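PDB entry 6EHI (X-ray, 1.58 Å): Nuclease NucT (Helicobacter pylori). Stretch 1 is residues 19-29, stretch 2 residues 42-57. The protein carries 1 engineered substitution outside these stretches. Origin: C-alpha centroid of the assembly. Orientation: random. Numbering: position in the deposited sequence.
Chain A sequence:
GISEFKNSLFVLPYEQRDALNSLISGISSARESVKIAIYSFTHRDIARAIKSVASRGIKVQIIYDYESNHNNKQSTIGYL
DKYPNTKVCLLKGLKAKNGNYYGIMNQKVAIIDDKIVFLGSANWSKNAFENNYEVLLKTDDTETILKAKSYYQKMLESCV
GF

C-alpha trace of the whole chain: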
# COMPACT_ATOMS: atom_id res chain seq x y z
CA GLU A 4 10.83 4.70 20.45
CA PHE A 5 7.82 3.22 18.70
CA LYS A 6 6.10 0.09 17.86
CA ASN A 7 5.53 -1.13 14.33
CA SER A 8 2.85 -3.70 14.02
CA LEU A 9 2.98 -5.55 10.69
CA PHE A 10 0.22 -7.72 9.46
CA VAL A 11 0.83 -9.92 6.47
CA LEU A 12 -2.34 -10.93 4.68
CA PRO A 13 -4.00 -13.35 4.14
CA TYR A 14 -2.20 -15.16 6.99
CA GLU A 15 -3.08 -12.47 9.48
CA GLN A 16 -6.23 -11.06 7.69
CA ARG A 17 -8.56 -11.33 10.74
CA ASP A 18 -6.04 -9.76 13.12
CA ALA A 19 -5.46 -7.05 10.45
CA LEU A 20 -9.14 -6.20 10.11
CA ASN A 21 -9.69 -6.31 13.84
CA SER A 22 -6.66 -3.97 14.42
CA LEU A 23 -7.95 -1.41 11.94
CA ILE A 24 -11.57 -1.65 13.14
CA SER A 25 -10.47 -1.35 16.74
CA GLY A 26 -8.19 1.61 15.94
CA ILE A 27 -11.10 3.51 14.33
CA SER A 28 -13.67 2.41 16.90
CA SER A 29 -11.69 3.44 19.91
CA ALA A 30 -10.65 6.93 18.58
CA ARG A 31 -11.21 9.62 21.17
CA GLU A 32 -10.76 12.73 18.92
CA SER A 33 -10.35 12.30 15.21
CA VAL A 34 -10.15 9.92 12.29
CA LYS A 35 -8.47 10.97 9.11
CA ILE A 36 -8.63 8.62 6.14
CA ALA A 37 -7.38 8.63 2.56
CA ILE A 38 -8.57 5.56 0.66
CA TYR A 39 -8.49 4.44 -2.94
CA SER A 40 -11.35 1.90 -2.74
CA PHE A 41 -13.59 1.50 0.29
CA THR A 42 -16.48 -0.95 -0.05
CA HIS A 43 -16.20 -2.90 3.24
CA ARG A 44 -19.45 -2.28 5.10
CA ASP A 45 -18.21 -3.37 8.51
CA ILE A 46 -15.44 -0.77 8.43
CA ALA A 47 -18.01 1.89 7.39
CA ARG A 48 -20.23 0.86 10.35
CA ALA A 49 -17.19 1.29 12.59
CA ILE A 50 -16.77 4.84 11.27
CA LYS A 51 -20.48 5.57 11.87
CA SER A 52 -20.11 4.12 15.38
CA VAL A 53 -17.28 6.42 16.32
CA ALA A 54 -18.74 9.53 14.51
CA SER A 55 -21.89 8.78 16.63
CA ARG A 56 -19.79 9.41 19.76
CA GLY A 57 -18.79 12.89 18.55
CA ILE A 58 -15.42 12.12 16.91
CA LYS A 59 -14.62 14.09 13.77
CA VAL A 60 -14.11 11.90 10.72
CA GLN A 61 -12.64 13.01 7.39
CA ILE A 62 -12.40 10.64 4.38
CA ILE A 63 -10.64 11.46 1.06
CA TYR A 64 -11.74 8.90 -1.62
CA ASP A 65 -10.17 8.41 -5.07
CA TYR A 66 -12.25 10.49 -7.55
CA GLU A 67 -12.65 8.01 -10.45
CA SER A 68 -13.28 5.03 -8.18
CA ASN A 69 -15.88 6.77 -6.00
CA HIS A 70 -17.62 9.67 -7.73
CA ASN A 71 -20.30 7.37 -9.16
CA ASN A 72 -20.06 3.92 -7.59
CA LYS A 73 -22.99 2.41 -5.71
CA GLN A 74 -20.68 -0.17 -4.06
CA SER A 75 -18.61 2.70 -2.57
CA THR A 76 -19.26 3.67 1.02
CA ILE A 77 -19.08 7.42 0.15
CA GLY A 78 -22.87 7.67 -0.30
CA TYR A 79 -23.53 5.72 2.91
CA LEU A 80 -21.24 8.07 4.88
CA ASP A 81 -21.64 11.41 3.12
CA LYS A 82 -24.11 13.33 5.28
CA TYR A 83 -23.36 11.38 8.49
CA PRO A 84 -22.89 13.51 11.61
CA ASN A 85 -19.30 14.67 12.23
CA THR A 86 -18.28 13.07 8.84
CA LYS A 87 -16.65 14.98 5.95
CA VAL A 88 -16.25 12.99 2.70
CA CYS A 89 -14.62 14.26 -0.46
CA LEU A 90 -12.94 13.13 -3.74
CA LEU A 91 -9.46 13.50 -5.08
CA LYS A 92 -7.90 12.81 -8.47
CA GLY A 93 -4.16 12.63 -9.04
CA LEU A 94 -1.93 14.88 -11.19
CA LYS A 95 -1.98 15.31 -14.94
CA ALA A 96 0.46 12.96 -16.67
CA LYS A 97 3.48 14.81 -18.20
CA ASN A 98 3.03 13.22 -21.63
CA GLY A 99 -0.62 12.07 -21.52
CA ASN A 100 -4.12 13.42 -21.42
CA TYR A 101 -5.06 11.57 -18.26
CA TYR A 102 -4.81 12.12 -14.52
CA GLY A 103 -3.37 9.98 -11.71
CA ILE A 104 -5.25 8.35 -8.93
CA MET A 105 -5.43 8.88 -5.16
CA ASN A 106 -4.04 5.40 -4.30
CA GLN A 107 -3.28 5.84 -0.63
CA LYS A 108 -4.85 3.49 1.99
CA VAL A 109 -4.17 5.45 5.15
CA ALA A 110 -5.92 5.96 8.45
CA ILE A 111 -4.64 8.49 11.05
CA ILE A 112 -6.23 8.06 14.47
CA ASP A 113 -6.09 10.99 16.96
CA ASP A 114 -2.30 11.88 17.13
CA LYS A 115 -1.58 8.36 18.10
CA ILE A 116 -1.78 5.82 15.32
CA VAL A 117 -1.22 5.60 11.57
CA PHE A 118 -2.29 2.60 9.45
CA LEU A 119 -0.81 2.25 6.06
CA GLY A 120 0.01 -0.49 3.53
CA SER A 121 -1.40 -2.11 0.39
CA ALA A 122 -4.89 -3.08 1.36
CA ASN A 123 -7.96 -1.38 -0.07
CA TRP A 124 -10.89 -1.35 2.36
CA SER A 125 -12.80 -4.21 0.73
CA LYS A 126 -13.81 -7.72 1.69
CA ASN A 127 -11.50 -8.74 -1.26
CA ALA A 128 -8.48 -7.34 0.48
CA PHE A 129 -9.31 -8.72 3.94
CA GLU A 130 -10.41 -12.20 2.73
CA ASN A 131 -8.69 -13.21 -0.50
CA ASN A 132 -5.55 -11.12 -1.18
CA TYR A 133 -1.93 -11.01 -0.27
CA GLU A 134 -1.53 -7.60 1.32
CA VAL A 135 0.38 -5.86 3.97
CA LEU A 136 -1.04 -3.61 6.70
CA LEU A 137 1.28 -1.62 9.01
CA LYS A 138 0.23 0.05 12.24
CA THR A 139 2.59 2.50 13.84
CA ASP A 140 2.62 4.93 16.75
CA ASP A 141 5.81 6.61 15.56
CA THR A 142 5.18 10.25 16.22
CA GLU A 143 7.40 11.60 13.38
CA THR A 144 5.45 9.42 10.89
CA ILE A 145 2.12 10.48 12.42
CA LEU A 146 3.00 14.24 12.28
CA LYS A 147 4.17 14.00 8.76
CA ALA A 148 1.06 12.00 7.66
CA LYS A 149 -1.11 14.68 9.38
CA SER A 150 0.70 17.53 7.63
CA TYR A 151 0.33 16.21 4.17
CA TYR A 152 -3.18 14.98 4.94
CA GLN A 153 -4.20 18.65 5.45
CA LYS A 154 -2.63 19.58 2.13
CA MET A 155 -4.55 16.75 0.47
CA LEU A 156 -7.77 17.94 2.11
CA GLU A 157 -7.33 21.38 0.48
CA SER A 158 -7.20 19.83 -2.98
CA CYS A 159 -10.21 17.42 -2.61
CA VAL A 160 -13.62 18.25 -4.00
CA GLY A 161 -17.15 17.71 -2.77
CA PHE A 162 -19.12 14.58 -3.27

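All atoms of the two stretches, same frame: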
# COMPACT_ATOMS: atom_id res chain seq x y z
N ALA A 19 -5.57 -8.33 11.19
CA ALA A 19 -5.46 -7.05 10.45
C ALA A 19 -6.75 -6.24 10.49
O ALA A 19 -6.74 -5.03 10.87
CB ALA A 19 -5.01 -7.29 9.04
N LEU A 20 -7.85 -6.88 10.12
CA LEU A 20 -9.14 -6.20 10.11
C LEU A 20 -9.45 -5.72 11.50
O LEU A 20 -9.76 -4.50 11.68
CB LEU A 20 -10.24 -7.07 9.52
CG LEU A 20 -11.60 -6.46 9.37
CD1 LEU A 20 -11.52 -5.20 8.53
CD2 LEU A 20 -12.58 -7.47 8.78
N ASN A 21 -9.32 -6.62 12.47
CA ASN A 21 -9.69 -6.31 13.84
C ASN A 21 -8.82 -5.15 14.36
O ASN A 21 -9.33 -4.31 15.09
CB ASN A 21 -9.57 -7.58 14.78
CG ASN A 21 -10.62 -8.68 14.52
OD1 ASN A 21 -11.66 -8.48 13.92
ND2 ASN A 21 -10.33 -9.89 15.01
N SER A 22 -7.53 -5.07 14.00
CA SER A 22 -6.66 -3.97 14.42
C SER A 22 -7.20 -2.63 13.91
O SER A 22 -7.19 -1.61 14.60
CB SER A 22 -5.23 -4.14 13.92
OG SER A 22 -4.32 -3.12 14.36
N LEU A 23 -7.52 -2.62 12.63
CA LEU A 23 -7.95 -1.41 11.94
C LEU A 23 -9.30 -0.98 12.54
O LEU A 23 -9.52 0.17 12.82
CB LEU A 23 -8.14 -1.69 10.43
CG LEU A 23 -8.66 -0.51 9.60
CD1 LEU A 23 -7.70 0.65 9.79
CD2 LEU A 23 -8.78 -0.89 8.14
N ILE A 24 -10.23 -1.92 12.62
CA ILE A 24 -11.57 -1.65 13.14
C ILE A 24 -11.48 -1.16 14.56
O ILE A 24 -12.13 -0.17 14.87
CB ILE A 24 -12.49 -2.82 12.93
CG1 ILE A 24 -12.94 -2.71 11.50
CG2 ILE A 24 -13.72 -2.78 13.85
CD1 ILE A 24 -13.81 -3.79 11.00
N SER A 25 -10.67 -1.81 15.37
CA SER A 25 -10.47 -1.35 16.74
C SER A 25 -9.81 0.04 16.84
O SER A 25 -10.20 0.89 17.65
CB SER A 25 -9.71 -2.40 17.53
OG SER A 25 -9.32 -1.87 18.76
N GLY A 26 -8.85 0.32 15.98
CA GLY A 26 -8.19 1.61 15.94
C GLY A 26 -9.19 2.72 15.65
O GLY A 26 -9.11 3.80 16.19
N ILE A 27 -10.09 2.48 14.72
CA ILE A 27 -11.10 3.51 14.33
C ILE A 27 -12.12 3.67 15.46
O ILE A 27 -12.45 4.79 15.82
CB ILE A 27 -11.83 3.12 13.01
CG1 ILE A 27 -10.88 3.23 11.83
CG2 ILE A 27 -13.12 3.90 12.81
CD1 ILE A 27 -11.47 2.56 10.61
N SER A 28 -12.62 2.53 15.91
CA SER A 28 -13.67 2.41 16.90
C SER A 28 -13.33 3.04 18.20
O SER A 28 -14.16 3.77 18.74
CB SER A 28 -14.04 0.99 17.10
OG SER A 28 -14.68 0.63 15.94
N SER A 29 -12.09 2.87 18.65
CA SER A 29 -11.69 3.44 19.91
C SER A 29 -11.11 4.88 19.83
O SER A 29 -10.59 5.37 20.82
CB SER A 29 -10.74 2.46 20.62
OG SER A 29 -11.39 1.18 20.79
N THR A 42 -15.21 -0.28 0.15
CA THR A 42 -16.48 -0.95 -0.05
C THR A 42 -16.90 -1.81 1.16
O THR A 42 -18.03 -2.24 1.23
CB THR A 42 -16.45 -1.81 -1.32
OG1 THR A 42 -15.46 -2.83 -1.12
CG2 THR A 42 -16.16 -1.01 -2.62
N HIS A 43 -16.01 -2.03 2.10
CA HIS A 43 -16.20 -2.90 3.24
C HIS A 43 -17.16 -2.28 4.23
O HIS A 43 -16.80 -1.38 5.05
CB HIS A 43 -14.83 -3.17 3.87
CG HIS A 43 -14.82 -4.37 4.74
ND1 HIS A 43 -15.79 -4.62 5.68
CD2 HIS A 43 -14.02 -5.45 4.73
CE1 HIS A 43 -15.53 -5.78 6.28
NE2 HIS A 43 -14.43 -6.28 5.75
N ARG A 44 -18.38 -2.82 4.25
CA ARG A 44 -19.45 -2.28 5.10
C ARG A 44 -19.24 -2.33 6.61
O ARG A 44 -19.79 -1.50 7.35
CB ARG A 44 -20.82 -2.92 4.71
CG ARG A 44 -21.32 -2.37 3.37
CD ARG A 44 -22.61 -2.99 2.84
NE ARG A 44 -23.83 -2.46 3.49
CZ ARG A 44 -24.65 -3.12 4.35
NH1 ARG A 44 -24.44 -4.39 4.78
NH2 ARG A 44 -25.71 -2.46 4.82
N ASP A 45 -18.50 -3.32 7.08
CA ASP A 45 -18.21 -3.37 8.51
C ASP A 45 -17.28 -2.25 8.91
O ASP A 45 -17.47 -1.67 9.98
CB ASP A 45 -17.68 -4.73 9.00
CG ASP A 45 -18.70 -5.91 8.80
OD1 ASP A 45 -19.92 -5.67 8.75
OD2 ASP A 45 -18.23 -7.04 8.67
N ILE A 46 -16.31 -1.89 8.06
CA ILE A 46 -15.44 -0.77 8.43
C ILE A 46 -16.26 0.55 8.41
O ILE A 46 -15.98 1.42 9.21
CB ILE A 46 -14.24 -0.65 7.45
CG1 ILE A 46 -13.36 -1.91 7.50
CG2 ILE A 46 -13.35 0.51 7.86
CD1 ILE A 46 -12.31 -2.06 6.45
N ALA A 47 -17.14 0.71 7.45
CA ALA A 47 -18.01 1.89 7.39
C ALA A 47 -18.86 1.97 8.68
O ALA A 47 -19.06 3.04 9.23
CB ALA A 47 -18.89 1.91 6.17
N ARG A 48 -19.39 0.84 9.12
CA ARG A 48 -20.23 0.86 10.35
C ARG A 48 -19.37 1.28 11.51
O ARG A 48 -19.83 1.99 12.35
CB ARG A 48 -20.96 -0.48 10.56
CG ARG A 48 -22.19 -0.55 9.70
CD ARG A 48 -23.13 -1.67 10.12
NE ARG A 48 -22.65 -2.92 9.52
CZ ARG A 48 -22.93 -3.30 8.27
NH1 ARG A 48 -23.67 -2.51 7.48
NH2 ARG A 48 -22.40 -4.42 7.79
N ALA A 49 -18.10 0.92 11.52
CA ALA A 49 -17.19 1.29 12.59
C ALA A 49 -16.93 2.78 12.60
O ALA A 49 -16.91 3.43 13.69
CB ALA A 49 -15.86 0.52 12.48
N ILE A 50 -16.81 3.38 11.42
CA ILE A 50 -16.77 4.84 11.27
C ILE A 50 -18.03 5.54 11.79
O ILE A 50 -17.92 6.45 12.64
CB ILE A 50 -16.43 5.26 9.83
CG1 ILE A 50 -15.02 4.86 9.46
CG2 ILE A 50 -16.61 6.72 9.65
CD1 ILE A 50 -14.77 4.87 7.94
N LYS A 51 -19.20 5.07 11.35
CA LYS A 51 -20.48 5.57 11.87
C LYS A 51 -20.54 5.50 13.41
O LYS A 51 -20.98 6.44 14.10
CB LYS A 51 -21.67 4.81 11.26
CG LYS A 51 -21.97 5.18 9.82
CD LYS A 51 -23.18 4.43 9.28
CE LYS A 51 -23.86 5.12 8.09
NZ LYS A 51 -25.37 5.00 8.13
N SER A 52 -20.03 4.39 13.95
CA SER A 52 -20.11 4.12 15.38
C SER A 52 -19.28 5.18 16.13
O SER A 52 -19.71 5.75 17.10
CB SER A 52 -19.56 2.72 15.68
OG SER A 52 -19.69 2.45 17.07
N VAL A 53 -18.08 5.46 15.65
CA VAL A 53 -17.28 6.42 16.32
C VAL A 53 -17.73 7.89 16.06
O VAL A 53 -17.76 8.69 17.00
CB VAL A 53 -15.78 6.14 16.09
CG1 VAL A 53 -15.37 6.59 14.72
CG2 VAL A 53 -14.98 6.75 17.20
N ALA A 54 -18.16 8.22 14.84
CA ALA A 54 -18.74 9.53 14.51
C ALA A 54 -19.98 9.73 15.41
O ALA A 54 -20.21 10.82 15.89
CB ALA A 54 -19.16 9.61 13.05
N SER A 55 -20.68 8.65 15.72
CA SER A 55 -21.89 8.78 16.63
C SER A 55 -21.52 9.19 18.07
O SER A 55 -22.37 9.63 18.84
CB SER A 55 -22.69 7.50 16.67
OG SER A 55 -23.42 7.35 15.50
N ARG A 56 -20.26 9.08 18.41
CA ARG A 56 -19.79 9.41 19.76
C ARG A 56 -19.20 10.82 19.80
O ARG A 56 -18.66 11.23 20.84
CB ARG A 56 -18.79 8.31 20.28
CG ARG A 56 -19.45 6.97 20.60
CD ARG A 56 -18.60 5.88 21.30
NE ARG A 56 -17.30 5.60 20.66
CZ ARG A 56 -16.14 6.22 20.98
NH1 ARG A 56 -15.00 5.89 20.39
NH2 ARG A 56 -16.10 7.18 21.90
N GLY A 57 -19.26 11.55 18.69
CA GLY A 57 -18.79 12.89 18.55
C GLY A 57 -17.39 13.10 17.97
O GLY A 57 -16.97 14.20 17.79
O HOH W 1 -17.02 3.71 18.56

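Ile27 and Ile46 form the apolar centre of this contact. Each is a knob in a hole made by the other stretch. Ile27 sits among Ile46, Ala49, Ile50 and Val53. Ile46 sits among Leu20, Leu23, Ile24 and Ile27. The two knobs touch through Ile27 CD1 and Ile46 CG2, 3.9 Å apart. Ile27 CG2 also lies 4.0 Å from Ile50 CG1 and 4.0 Å from Val53 CG1. On the other side of the exchange, Leu20 CD1 packs 3.8 Å from Ile46 CD1, and Ile24 CD1 packs 4.0 Å from Ile46 CG1. No polar group enters these pairs; they are van der Waals contacts that bury hydrocarbon.

Both side chains are carried on helices. The first begins before this stretch and runs through Ser28; the second starts at Arg44. They run nearly parallel, with a crossing angle of -18° and a closest axial approach of 8.9 Å. Small side chains help fill the space between them. Ala49 points toward the first helix, and its CB lies 4.2 Å from Ile24 CG2 and 3.7 Å from Ser28 OG. Ser28 OG is already occupied, donating to Ile24 O at 2.9 Å in its own helix, so it can lie against a methyl group without losing a bond.

At the start of the second helix, His43 is the N-cap. Its ND1 accepts a weak bond from Asp45 N at 3.3 Å, while its NE2 lies 3.7 Å from Leu20 CD2.

The polar edge is at the C-terminal ends. Arg56 NH1 donates to Ser28 O at 2.8 Å, the one direct hydrogen bond between the stretches. The carbonyl lies near the guanidinium plane, where the N-H groups point. Water 1 reinforces the link: it donates to Ser28 O at 2.9 Å and accepts from Arg56 NE at 2.8 Å.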